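Local coordinates for peptidase M16 domain protein (Alicyclobacillus acidocaldarius subsp. acidocaldarius DSM 446, PDB 4XEA) that is a putative M16-family metallopeptidase that binds a metal ion and probably hydrolyses peptide bonds, at residues T276-T286 / A348-I356; F289-D300 / N321-I332. All coordinates share one frame; numbering follows the deposited sequence.

Contact 1: residues T276-T286 / A348-I356; sequences TILLDALFGPT and AFERARKKI
Two helices of the M16 half that carries no metal ligands, 265-283 and 346-363, meet where Ile277 fits knob-into-hole among Phe349, Ala352, Arg353 and Ile356. The CG2 methyl of Ile277 does most of the touching: it stands anti to the backbone N and lies 3.8 Å from Ala352 CB and 3.9 Å from Phe349 CE1. A branched chain suits this place, since its other arm, CG1, turns to Ile356. One turn on, Ala281 CB meets Ala352 CB at 3.8 Å; with alanine on both sides the short axes come within 8.4 Å, crossing at 124°. Helix 265-283 packs on the mixed sheet of this half, with Leu279 touching strands 304-309 and 314-321, and helix 346-363 crosses its outer side. At the solvent-facing border Lys355 crosses Asp280, bends at chi3 (-72°), and brings NZ to two oxygens. Asp280 OD1 receives it at 2.6 Å through its syn lone pair, a salt bridge, and Thr286 OG1, met tip to tip, takes a second bond of 2.8 Å. The lysine thereby ties the turn after helix 265-283 to the neighbouring helix. At the far border the methyl CG2 of Thr276 lies 3.8 Å from Ile356 CD1, while its hydroxyl OG1 bonds back to Asp272 O within its own helix.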
loop_
_atom_site.group_PDB
_atom_site.type_symbol
_atom_site.label_atom_id
_atom_site.label_comp_id
_atom_site.label_asym_id
_atom_site.label_seq_id
_atom_site.Cartn_x
_atom_site.Cartn_y
_atom_site.Cartn_z
ATOM N N THR A 276 0.477 -19.475 6.917
ATOM C CA THR A 276 -0.086 -18.132 7.090
ATOM C C THR A 276 -0.794 -18.121 8.456
ATOM O O THR A 276 -0.603 -17.178 9.249
ATOM C CB THR A 276 -1.032 -17.760 5.923
ATOM O OG1 THR A 276 -0.279 -17.793 4.703
ATOM C CG2 THR A 276 -1.643 -16.381 6.071
ATOM N N ILE A 277 -1.565 -19.184 8.736
ATOM C CA ILE A 277 -2.302 -19.282 9.994
ATOM C C ILE A 277 -1.344 -19.391 11.165
ATOM O O ILE A 277 -1.475 -18.648 12.136
ATOM C CB ILE A 277 -3.289 -20.472 10.030
ATOM C CG1 ILE A 277 -4.363 -20.304 8.964
ATOM C CG2 ILE A 277 -3.941 -20.567 11.417
ATOM C CD1 ILE A 277 -4.966 -21.629 8.472
ATOM N N LEU A 278 -0.362 -20.287 11.039
ATOM C CA LEU A 278 0.605 -20.534 12.118
ATOM C C LEU A 278 1.437 -19.317 12.509
ATOM O O LEU A 278 1.599 -19.028 13.691
ATOM C CB LEU A 278 1.511 -21.712 11.749
ATOM C CG LEU A 278 2.416 -22.308 12.815
ATOM C CD1 LEU A 278 1.652 -22.672 14.071
ATOM C CD2 LEU A 278 3.161 -23.527 12.260
ATOM N N LEU A 279 1.962 -18.621 11.514
ATOM C CA LEU A 279 2.766 -17.414 11.748
ATOM C C LEU A 279 1.951 -16.282 12.377
ATOM O O LEU A 279 2.463 -15.542 13.216
ATOM C CB LEU A 279 3.437 -16.961 10.457
ATOM C CG LEU A 279 4.506 -17.914 9.942
ATOM C CD1 LEU A 279 5.107 -17.393 8.595
ATOM C CD2 LEU A 279 5.621 -18.163 10.978
ATOM N N ASP A 280 0.681 -16.166 12.002
ATOM C CA ASP A 280 -0.193 -15.193 12.644
ATOM C C ASP A 280 -0.408 -15.542 14.117
ATOM O O ASP A 280 -0.354 -14.642 14.979
ATOM C CB ASP A 280 -1.551 -15.048 11.939
ATOM C CG ASP A 280 -2.462 -14.077 12.654
ATOM O OD1 ASP A 280 -2.176 -12.853 12.712
ATOM O OD2 ASP A 280 -3.455 -14.546 13.217
ATOM N N ALA A 281 -0.618 -16.839 14.396
ATOM C CA ALA A 281 -0.841 -17.314 15.771
ATOM C C ALA A 281 0.410 -17.124 16.624
ATOM O O ALA A 281 0.311 -16.785 17.797
ATOM C CB ALA A 281 -1.272 -18.821 15.770
ATOM N N LEU A 282 1.578 -17.379 16.044
ATOM C CA LEU A 282 2.844 -17.282 16.775
ATOM C C LEU A 282 3.300 -15.834 16.955
ATOM O O LEU A 282 3.800 -15.464 18.015
ATOM C CB LEU A 282 3.954 -18.070 16.057
ATOM C CG LEU A 282 3.830 -19.605 16.148
ATOM C CD1 LEU A 282 4.739 -20.339 15.165
ATOM C CD2 LEU A 282 4.098 -20.127 17.552
ATOM N N PHE A 283 3.166 -15.032 15.892
ATOM C CA PHE A 283 3.873 -13.763 15.805
ATOM C C PHE A 283 2.984 -12.559 15.406
ATOM O O PHE A 283 3.470 -11.430 15.343
ATOM C CB PHE A 283 4.952 -13.918 14.727
ATOM C CG PHE A 283 5.989 -14.969 15.009
ATOM C CD1 PHE A 283 6.845 -14.848 16.099
ATOM C CD2 PHE A 283 6.191 -16.037 14.117
ATOM C CE1 PHE A 283 7.831 -15.805 16.332
ATOM C CE2 PHE A 283 7.192 -16.968 14.341
ATOM C CZ PHE A 283 8.006 -16.849 15.445
ATOM N N GLY A 284 1.694 -12.784 15.167
ATOM C CA GLY A 284 0.827 -11.783 14.544
ATOM C C GLY A 284 0.549 -10.602 15.431
ATOM O O GLY A 284 0.813 -10.650 16.653
ATOM N N PRO A 285 -0.035 -9.533 14.849
ATOM C CA PRO A 285 -0.205 -8.307 15.626
ATOM C C PRO A 285 -1.183 -8.430 16.780
ATOM O O PRO A 285 -1.139 -7.614 17.694
ATOM C CB PRO A 285 -0.736 -7.287 14.603
ATOM C CG PRO A 285 -1.030 -8.038 13.393
ATOM C CD PRO A 285 -0.344 -9.343 13.426
ATOM N N THR A 286 -2.054 -9.436 16.749
ATOM C CA THR A 286 -2.954 -9.677 17.872
ATOM C C THR A 286 -2.504 -10.803 18.820
ATOM O O THR A 286 -3.262 -11.177 19.715
ATOM C CB THR A 286 -4.408 -9.944 17.397
ATOM O OG1 THR A 286 -4.421 -11.045 16.487
ATOM C CG2 THR A 286 -5.003 -8.692 16.718
ATOM N N ALA A 348 -5.463 -19.647 20.359
ATOM C CA ALA A 348 -4.728 -18.710 19.524
ATOM C C ALA A 348 -4.818 -19.159 18.070
ATOM O O ALA A 348 -4.971 -18.342 17.168
ATOM C CB ALA A 348 -3.268 -18.626 19.954
ATOM N N PHE A 349 -4.709 -20.463 17.859
ATOM C CA PHE A 349 -4.894 -21.062 16.551
ATOM C C PHE A 349 -6.284 -20.787 15.921
ATOM O O PHE A 349 -6.354 -20.425 14.752
ATOM C CB PHE A 349 -4.567 -22.579 16.620
ATOM C CG PHE A 349 -4.989 -23.362 15.406
ATOM C CD1 PHE A 349 -4.267 -23.308 14.232
ATOM C CD2 PHE A 349 -6.092 -24.191 15.458
ATOM C CE1 PHE A 349 -4.646 -24.043 13.130
ATOM C CE2 PHE A 349 -6.474 -24.937 14.350
ATOM C CZ PHE A 349 -5.761 -24.847 13.192
ATOM N N GLU A 350 -7.371 -20.962 16.656
ATOM C CA GLU A 350 -8.698 -20.663 16.094
ATOM C C GLU A 350 -8.872 -19.150 15.797
ATOM O O GLU A 350 -9.540 -18.780 14.834
ATOM C CB GLU A 350 -9.848 -21.187 16.996
ATOM C CG GLU A 350 -9.986 -22.739 17.075
ATOM C CD GLU A 350 -10.189 -23.425 15.714
ATOM O OE1 GLU A 350 -10.583 -22.747 14.742
ATOM O OE2 GLU A 350 -9.968 -24.653 15.609
ATOM N N ARG A 351 -8.296 -18.279 16.618
ATOM C CA ARG A 351 -8.393 -16.844 16.336
ATOM C C ARG A 351 -7.639 -16.528 15.054
ATOM O O ARG A 351 -8.063 -15.690 14.270
ATOM C CB ARG A 351 -7.898 -15.959 17.496
ATOM C CG ARG A 351 -8.885 -15.832 18.658
ATOM C CD ARG A 351 -8.476 -14.733 19.664
ATOM N NE ARG A 351 -7.124 -14.966 20.195
ATOM C CZ ARG A 351 -6.834 -15.715 21.267
ATOM N NH1 ARG A 351 -5.569 -15.856 21.645
ATOM N NH2 ARG A 351 -7.783 -16.341 21.957
ATOM N N ALA A 352 -6.530 -17.225 14.835
ATOM C CA ALA A 352 -5.709 -16.989 13.685
ATOM C C ALA A 352 -6.405 -17.469 12.408
ATOM O O ALA A 352 -6.423 -16.742 11.389
ATOM C CB ALA A 352 -4.349 -17.686 13.843
ATOM N N ARG A 353 -6.907 -18.700 12.437
ATOM C CA ARG A 353 -7.679 -19.234 11.317
ATOM C C ARG A 353 -8.825 -18.261 10.935
ATOM O O ARG A 353 -9.032 -17.986 9.752
ATOM C CB ARG A 353 -8.272 -20.590 11.670
ATOM C CG ARG A 353 -8.986 -21.270 10.520
ATOM C CD ARG A 353 -10.390 -21.759 10.915
ATOM N NE ARG A 353 -10.332 -22.841 11.887
ATOM C CZ ARG A 353 -9.927 -24.077 11.604
ATOM N NH1 ARG A 353 -9.556 -24.412 10.364
ATOM N NH2 ARG A 353 -9.901 -24.998 12.565
ATOM N N LYS A 354 -9.532 -17.735 11.923
ATOM C CA LYS A 354 -10.640 -16.797 11.654
ATOM C C LYS A 354 -10.169 -15.435 11.097
ATOM O O LYS A 354 -10.824 -14.878 10.217
ATOM C CB LYS A 354 -11.460 -16.552 12.912
ATOM C CG LYS A 354 -12.768 -15.742 12.646
ATOM C CD LYS A 354 -13.154 -14.869 13.788
ATOM C CE LYS A 354 -14.352 -15.427 14.553
ATOM N NZ LYS A 354 -14.100 -16.848 14.890
ATOM N N LYS A 355 -9.041 -14.909 11.594
ATOM C CA LYS A 355 -8.444 -13.698 11.006
ATOM C C LYS A 355 -8.064 -13.935 9.558
ATOM O O LYS A 355 -8.366 -13.117 8.697
ATOM C CB LYS A 355 -7.211 -13.223 11.804
ATOM C CG LYS A 355 -6.579 -11.889 11.300
ATOM C CD LYS A 355 -5.172 -11.616 11.862
ATOM C CE LYS A 355 -5.149 -11.233 13.327
ATOM N NZ LYS A 355 -3.712 -11.041 13.817
ATOM N N ILE A 356 -7.382 -15.038 9.280
ATOM C CA ILE A 356 -6.884 -15.294 7.931
ATOM C C ILE A 356 -8.040 -15.653 6.950
ATOM O O ILE A 356 -7.993 -15.297 5.790
ATOM C CB ILE A 356 -5.780 -16.372 7.921
ATOM C CG1 ILE A 356 -4.557 -15.958 8.782
ATOM C CG2 ILE A 356 -5.362 -16.713 6.489
ATOM C CD1 ILE A 356 -3.913 -14.594 8.472
#

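Contact 2: residues F289-D300 / N321-I332; sequences FYQSLLDEGLVD and NAPHPDVLAERI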
loop_
_atom_site.group_PDB
_atom_site.type_symbol
_atom_site.label_atom_id
_atom_site.label_comp_id
_atom_site.label_asym_id
_atom_site.label_seq_id
_atom_site.Cartn_x
_atom_site.Cartn_y
_atom_site.Cartn_z
ATOM N N PHE A 289 2.265 -12.705 22.449
ATOM C CA PHE A 289 3.727 -12.632 22.295
ATOM C C PHE A 289 4.109 -11.298 21.667
ATOM O O PHE A 289 4.907 -10.554 22.235
ATOM C CB PHE A 289 4.264 -13.794 21.455
ATOM C CG PHE A 289 5.773 -13.756 21.227
ATOM C CD1 PHE A 289 6.663 -13.894 22.296
ATOM C CD2 PHE A 289 6.295 -13.602 19.958
ATOM C CE1 PHE A 289 8.042 -13.867 22.102
ATOM C CE2 PHE A 289 7.683 -13.609 19.743
ATOM C CZ PHE A 289 8.561 -13.730 20.844
ATOM N N TYR A 290 3.529 -10.983 20.508
ATOM C CA TYR A 290 3.807 -9.692 19.859
ATOM C C TYR A 290 3.479 -8.477 20.780
ATOM O O TYR A 290 4.237 -7.509 20.843
ATOM C CB TYR A 290 3.036 -9.567 18.554
ATOM C CG TYR A 290 3.067 -8.169 17.983
ATOM C CD1 TYR A 290 4.116 -7.748 17.165
ATOM C CD2 TYR A 290 2.053 -7.269 18.268
ATOM C CE1 TYR A 290 4.146 -6.457 16.652
ATOM C CE2 TYR A 290 2.068 -5.987 17.754
ATOM C CZ TYR A 290 3.108 -5.583 16.948
ATOM O OH TYR A 290 3.100 -4.298 16.462
ATOM N N GLN A 291 2.350 -8.530 21.480
ATOM C CA GLN A 291 1.941 -7.420 22.348
ATOM C C GLN A 291 2.935 -7.252 23.503
ATOM O O GLN A 291 3.240 -6.127 23.921
ATOM C CB GLN A 291 0.507 -7.620 22.864
ATOM C CG GLN A 291 -0.568 -7.607 21.747
ATOM C CD GLN A 291 -1.116 -6.205 21.404
ATOM O OE1 GLN A 291 -1.003 -5.255 22.185
ATOM N NE2 GLN A 291 -1.732 -6.093 20.225
ATOM N N SER A 292 3.445 -8.373 24.005
ATOM C CA SER A 292 4.444 -8.341 25.071
ATOM C C SER A 292 5.772 -7.744 24.560
ATOM O O SER A 292 6.412 -6.953 25.259
ATOM C CB SER A 292 4.656 -9.751 25.646
ATOM O OG SER A 292 5.850 -9.822 26.418
ATOM N N LEU A 293 6.171 -8.103 23.342
ATOM C CA LEU A 293 7.387 -7.547 22.751
ATOM C C LEU A 293 7.247 -6.057 22.504
ATOM O O LEU A 293 8.190 -5.306 22.707
ATOM C CB LEU A 293 7.714 -8.213 21.418
ATOM C CG LEU A 293 8.188 -9.665 21.441
ATOM C CD1 LEU A 293 8.334 -10.163 20.024
ATOM C CD2 LEU A 293 9.504 -9.830 22.222
ATOM N N LEU A 294 6.073 -5.637 22.041
ATOM C CA LEU A 294 5.814 -4.225 21.757
ATOM C C LEU A 294 5.810 -3.403 23.063
ATOM O O LEU A 294 6.450 -2.343 23.156
ATOM C CB LEU A 294 4.469 -4.089 21.044
ATOM C CG LEU A 294 4.070 -2.747 20.433
ATOM C CD1 LEU A 294 5.028 -2.340 19.320
ATOM C CD2 LEU A 294 2.636 -2.842 19.903
ATOM N N ASP A 295 5.096 -3.916 24.067
ATOM C CA ASP A 295 5.006 -3.282 25.391
ATOM C C ASP A 295 6.383 -3.092 26.012
ATOM O O ASP A 295 6.628 -2.131 26.731
ATOM C CB ASP A 295 4.133 -4.130 26.328
ATOM C CG ASP A 295 2.637 -3.927 26.094
ATOM O OD1 ASP A 295 2.244 -3.401 25.032
ATOM O OD2 ASP A 295 1.850 -4.295 26.990
ATOM N N GLU A 296 7.280 -4.017 25.715
ATOM C CA GLU A 296 8.647 -3.991 26.215
ATOM C C GLU A 296 9.605 -3.208 25.292
ATOM O O GLU A 296 10.802 -3.137 25.565
ATOM C CB GLU A 296 9.112 -5.439 26.366
ATOM C CG GLU A 296 10.339 -5.664 27.198
ATOM C CD GLU A 296 10.428 -7.108 27.643
ATOM O OE1 GLU A 296 9.527 -7.520 28.401
ATOM O OE2 GLU A 296 11.369 -7.837 27.227
ATOM N N GLY A 297 9.089 -2.629 24.206
ATOM C CA GLY A 297 9.913 -1.861 23.268
ATOM C C GLY A 297 10.959 -2.664 22.505
ATOM O O GLY A 297 11.914 -2.095 21.986
ATOM N N LEU A 298 10.773 -3.985 22.410
ATOM C CA LEU A 298 11.705 -4.862 21.688
ATOM C C LEU A 298 11.453 -4.900 20.168
ATOM O O LEU A 298 12.349 -5.284 19.414
ATOM C CB LEU A 298 11.676 -6.291 22.276
ATOM C CG LEU A 298 12.237 -6.521 23.683
ATOM C CD1 LEU A 298 12.024 -7.964 24.155
ATOM C CD2 LEU A 298 13.716 -6.171 23.724
ATOM N N VAL A 299 10.239 -4.517 19.742
ATOM C CA VAL A 299 9.855 -4.382 18.337
ATOM C C VAL A 299 9.035 -3.101 18.103
ATOM O O VAL A 299 8.647 -2.427 19.053
ATOM C CB VAL A 299 8.981 -5.574 17.867
ATOM C CG1 VAL A 299 9.759 -6.900 17.959
ATOM C CG2 VAL A 299 7.696 -5.644 18.676
ATOM N N ASP A 300 8.769 -2.774 16.835
ATOM C CA ASP A 300 7.765 -1.756 16.487
ATOM C C ASP A 300 6.693 -2.398 15.599
ATOM O O ASP A 300 6.724 -3.607 15.380
ATOM C CB ASP A 300 8.396 -0.490 15.851
ATOM C CG ASP A 300 9.179 -0.772 14.567
ATOM O OD1 ASP A 300 8.785 -1.636 13.775
ATOM O OD2 ASP A 300 10.203 -0.098 14.340
ATOM N N ASN A 321 12.750 -4.039 12.869
ATOM C CA ASN A 321 13.549 -3.180 13.725
ATOM C C ASN A 321 13.612 -3.766 15.142
ATOM O O ASN A 321 12.597 -4.226 15.685
ATOM C CB ASN A 321 12.951 -1.766 13.817
ATOM C CG ASN A 321 13.007 -1.001 12.495
ATOM O OD1 ASN A 321 13.835 -1.268 11.629
ATOM N ND2 ASN A 321 12.109 -0.024 12.353
ATOM N N ALA A 322 14.798 -3.693 15.747
ATOM C CA ALA A 322 15.053 -4.348 17.015
ATOM C C ALA A 322 16.095 -3.556 17.831
ATOM O O ALA A 322 17.304 -3.748 17.636
ATOM C CB ALA A 322 15.556 -5.765 16.758
ATOM N N PRO A 323 15.644 -2.694 18.762
ATOM C CA PRO A 323 16.613 -1.908 19.534
ATOM C C PRO A 323 17.565 -2.766 20.366
ATOM O O PRO A 323 18.677 -2.328 20.673
ATOM C CB PRO A 323 15.728 -1.043 20.463
ATOM C CG PRO A 323 14.395 -1.065 19.861
ATOM C CD PRO A 323 14.263 -2.388 19.163
ATOM N N HIS A 324 17.101 -3.950 20.760
ATOM C CA HIS A 324 17.920 -4.916 21.479
ATOM C C HIS A 324 17.837 -6.253 20.744
ATOM O O HIS A 324 17.037 -7.128 21.093
ATOM C CB HIS A 324 17.466 -5.010 22.936
ATOM C CG HIS A 324 17.499 -3.691 23.656
ATOM N ND1 HIS A 324 18.657 -3.153 24.180
ATOM C CD2 HIS A 324 16.521 -2.785 23.899
ATOM C CE1 HIS A 324 18.384 -1.984 24.733
ATOM N NE2 HIS A 324 17.095 -1.736 24.577
ATOM N N PRO A 325 18.651 -6.405 19.690
ATOM C CA PRO A 325 18.475 -7.543 18.795
ATOM C C PRO A 325 18.759 -8.880 19.462
ATOM O O PRO A 325 18.104 -9.863 19.138
ATOM C CB PRO A 325 19.453 -7.265 17.644
ATOM C CG PRO A 325 20.310 -6.166 18.082
ATOM C CD PRO A 325 19.705 -5.485 19.243
ATOM N N ASP A 326 19.728 -8.900 20.375
ATOM C CA ASP A 326 20.070 -10.115 21.125
ATOM C C ASP A 326 18.897 -10.579 21.977
ATOM O O ASP A 326 18.549 -11.759 21.978
ATOM C CB ASP A 326 21.335 -9.924 21.998
ATOM C CG ASP A 326 21.384 -8.571 22.732
ATOM O OD1 ASP A 326 20.491 -7.692 22.576
ATOM O OD2 ASP A 326 22.369 -8.370 23.471
ATOM N N VAL A 327 18.288 -9.628 22.683
ATOM C CA VAL A 327 17.175 -9.910 23.575
ATOM C C VAL A 327 15.999 -10.457 22.765
ATOM O O VAL A 327 15.369 -11.440 23.163
ATOM C CB VAL A 327 16.737 -8.663 24.374
ATOM C CG1 VAL A 327 15.602 -9.032 25.330
ATOM C CG2 VAL A 327 17.926 -8.056 25.181
ATOM N N LEU A 328 15.713 -9.811 21.635
ATOM C CA LEU A 328 14.595 -10.208 20.762
ATOM C C LEU A 328 14.825 -11.591 20.223
ATOM O O LEU A 328 13.905 -12.407 20.224
ATOM C CB LEU A 328 14.385 -9.224 19.593
ATOM C CG LEU A 328 13.303 -9.598 18.546
ATOM C CD1 LEU A 328 11.946 -9.836 19.193
ATOM C CD2 LEU A 328 13.209 -8.554 17.443
ATOM N N ALA A 329 16.038 -11.865 19.755
ATOM C CA ALA A 329 16.368 -13.207 19.282
ATOM C C ALA A 329 16.162 -14.251 20.368
ATOM O O ALA A 329 15.675 -15.351 20.076
ATOM C CB ALA A 329 17.781 -13.263 18.753
ATOM N N GLU A 330 16.545 -13.940 21.605
ATOM C CA GLU A 330 16.356 -14.894 22.702
ATOM C C GLU A 330 14.877 -15.146 22.975
ATOM O O GLU A 330 14.478 -16.285 23.221
ATOM C CB GLU A 330 17.040 -14.423 23.993
ATOM C CG GLU A 330 16.700 -15.307 25.222
ATOM C CD GLU A 330 15.465 -14.815 26.046
ATOM O OE1 GLU A 330 15.401 -13.601 26.372
ATOM O OE2 GLU A 330 14.578 -15.637 26.404
ATOM N N ARG A 331 14.071 -14.077 22.947
ATOM C CA ARG A 331 12.640 -14.184 23.255
ATOM C C ARG A 331 11.918 -15.026 22.212
ATOM O O ARG A 331 11.020 -15.815 22.543
ATOM C CB ARG A 331 11.992 -12.792 23.344
ATOM C CG ARG A 331 12.350 -12.005 24.616
ATOM C CD ARG A 331 11.569 -12.511 25.835
ATOM N NE ARG A 331 10.119 -12.367 25.670
ATOM C CZ ARG A 331 9.429 -11.247 25.906
ATOM N NH1 ARG A 331 10.033 -10.126 26.326
ATOM N NH2 ARG A 331 8.108 -11.246 25.725
ATOM N N ILE A 332 12.301 -14.839 20.946
ATOM C CA ILE A 332 11.758 -15.649 19.859
ATOM C C ILE A 332 12.091 -17.135 20.044
ATOM O O ILE A 332 11.224 -17.977 19.937
ATOM C CB ILE A 332 12.282 -15.169 18.494
ATOM C CG1 ILE A 332 11.645 -13.819 18.136
ATOM C CG2 ILE A 332 12.025 -16.235 17.433
ATOM C CD1 ILE A 332 12.392 -13.033 17.023
HETATM O O HOH W 1 14.856 -5.527 20.317
HETATM O O HOH W 2 10.207 -4.652 14.827
HETATM O O HOH W 3 10.073 -3.114 12.213
#
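Phe289 opens the contact by pointing its ring at the backbone of helix 325-342, with CZ 3.9 Å from Ile332 CA. The two helices flank a pair of antiparallel strands, a helix-strand-strand-helix unit of the M16 fold: the segments 289-295 and 325-332 run nearly antiparallel, and side chains fill the 11.9 Å between their axes. Ser292 OG then accepts a 2.8 Å bond from Arg331 NH2, lying near the guanidinium plane. Leu293 slides past that arginine and sets CD2 over the centre of one guanidinium face, while its CD1 packs on Leu328 CD1. Glu296, extended beyond CG, brings OE2 to 2.8 Å from Arg331 NH1 in a salt bridge, the two planes turned 53° apart. Replacing Arg331 by alanine is likely to leave the Glu296 carboxylate without its positive mate and Ser292 OG without its donor, and to open a gap over Leu293 CD2. Gly297, whose positive phi glycine tolerates easily, ends the helix in a Schellman motif, after which Leu298 crosses Val327 at about a right angle. Its carbonyl O takes a bond from a water that also accepts from His324 N, the N-cap residue. Val299 CG1 meets Leu328, a purely apolar contact. Finally the Asp300 carboxylate stands 84° to the Asn321 amide, and OD2 receives ND2 at 2.8 Å on its syn lone pair, with an N-H...O angle of 161°.

How the contacts relate
From the N terminus, helix 265-283 supplies the first side of contact 1, and a short turn leads directly into helix 288-295, the first side of contact 2. The chain then passes through strands 304-309 and 314-321 of the mixed sheet and returns with helix 325-342, closing contact 2. Helix 346-363 follows and closes contact 1, so the shorter loop lies wholly within the longer one. The two meet at the turn, where Pro285 O lies 3.0 Å from Gln291 NE2, probably a hydrogen bond. Contact 1 thus joins two helices and the turn that follows the first, whereas contact 2 joins the ends of the strand pair and its flanking helices.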